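Local coordinates for Lmo0740 protein (Listeria monocytogenes, PDB 4RFA) that probably regulates transcription as a Crp-type activator, pairing a cyclic nucleotide-binding domain with a C-terminal helix-turn-helix that would bind DNA, at residues 190-193 / 194-198. Sequence-based numbering, arbitrary orientation.
Sequences CRTT and QPNIS
Thr193 turns OG1 between its backbone N and carbonyl carbon (chi1 68°), which carries the hydroxyl over the first turn of helix 194-206, while Asn196 extends CG anti to its own N (chi1 -162°) and reaches back to Thr192. Thr193 is the N-cap of helix 194-206, the second helix of a helix-turn-helix; by analogy with Crp relatives, this is probably the DNA-recognition helix. The capping bond is direct: Asn196 N donates to Thr193 OG1 at 3.2 Å, and Pro195 CD lies 3.5 Å from the same OG1. Thr193 also receives Ile197 N on its carbonyl O (2.9 Å), the donor tilted from the carbonyl plane, so one residue satisfies two amides of the opening turn.

A second side-chain bond lies one residue before the cap. Asn196 ND2 donates a hydrogen bond to Thr192 OG1 at 3.1 Å, nearly straight at 167°, and the hydroxyl sits nearly in the amide plane, although the two side chains cross at about a right angle. The methyl branch of Thr192, CG2, meets Ile197 CG1 at 3.7 Å. Ile197, which is buried, also touches Ala187 of helix 183-189 and Ile154 of helix 150-165, so the turn packs against both helices. Before the turn, Arg191 closes helix 183-189 with a Schellman motif at positive phi, and Cys190 SG packs loosely against Ile197 CD1 at 4.3 Å.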
# COMPACT_ATOMS: atom_id res chain seq x y z
N CYS A 190 5.87 15.99 -1.53
CA CYS A 190 4.65 16.60 -2.04
C CYS A 190 4.52 16.57 -3.55
O CYS A 190 3.52 17.01 -4.08
CB CYS A 190 4.47 18.05 -1.55
SG CYS A 190 4.26 18.11 0.23
N ARG A 191 5.56 16.08 -4.21
CA ARG A 191 5.58 15.94 -5.64
C ARG A 191 5.23 17.32 -6.28
O ARG A 191 4.23 17.50 -7.01
CB ARG A 191 4.68 14.73 -6.01
CG ARG A 191 4.94 13.46 -5.11
CD ARG A 191 4.19 12.24 -5.65
NE ARG A 191 4.04 10.94 -4.91
CZ ARG A 191 4.18 10.64 -3.61
NH1 ARG A 191 4.49 11.53 -2.69
NH2 ARG A 191 3.92 9.35 -3.23
N THR A 192 6.02 18.32 -5.90
CA THR A 192 6.00 19.66 -6.48
C THR A 192 7.42 20.30 -6.43
O THR A 192 8.37 19.65 -6.07
CB THR A 192 5.02 20.54 -5.74
OG1 THR A 192 4.80 21.70 -6.51
CG2 THR A 192 5.52 20.93 -4.35
N THR A 193 7.54 21.58 -6.80
CA THR A 193 8.86 22.24 -6.90
C THR A 193 9.20 22.97 -5.63
O THR A 193 8.34 23.20 -4.78
CB THR A 193 8.89 23.30 -8.03
OG1 THR A 193 8.04 24.40 -7.68
CG2 THR A 193 8.43 22.70 -9.34
N GLN A 194 10.44 23.36 -5.49
CA GLN A 194 10.85 24.06 -4.29
C GLN A 194 10.33 25.43 -4.23
O GLN A 194 9.87 25.85 -3.17
CB GLN A 194 12.34 24.13 -4.15
CG GLN A 194 12.90 22.88 -3.54
CD GLN A 194 14.12 23.20 -2.71
OE1 GLN A 194 14.04 23.96 -1.73
NE2 GLN A 194 15.25 22.64 -3.09
N PRO A 195 10.40 26.17 -5.35
CA PRO A 195 9.87 27.52 -5.25
C PRO A 195 8.41 27.50 -4.85
O PRO A 195 7.94 28.39 -4.16
CB PRO A 195 10.08 28.11 -6.66
CG PRO A 195 11.22 27.32 -7.22
CD PRO A 195 10.99 25.92 -6.68
N ASN A 196 7.70 26.46 -5.26
CA ASN A 196 6.30 26.37 -4.91
C ASN A 196 6.12 25.98 -3.45
O ASN A 196 5.31 26.55 -2.74
CB ASN A 196 5.62 25.37 -5.83
CG ASN A 196 4.14 25.53 -5.83
OD1 ASN A 196 3.63 26.60 -5.51
ND2 ASN A 196 3.43 24.47 -6.17
N ILE A 197 6.88 25.00 -2.97
CA ILE A 197 6.85 24.68 -1.55
C ILE A 197 7.11 25.94 -0.66
O ILE A 197 6.48 26.13 0.38
CB ILE A 197 7.88 23.56 -1.24
CG1 ILE A 197 7.22 22.20 -1.28
CG2 ILE A 197 8.54 23.70 0.10
CD1 ILE A 197 6.02 21.96 -0.42
N SER A 198 8.05 26.78 -1.07
CA SER A 198 8.42 27.95 -0.26
C SER A 198 7.22 28.84 -0.08
O SER A 198 6.92 29.28 1.02
CB SER A 198 9.54 28.74 -0.93
OG SER A 198 10.11 29.63 -0.00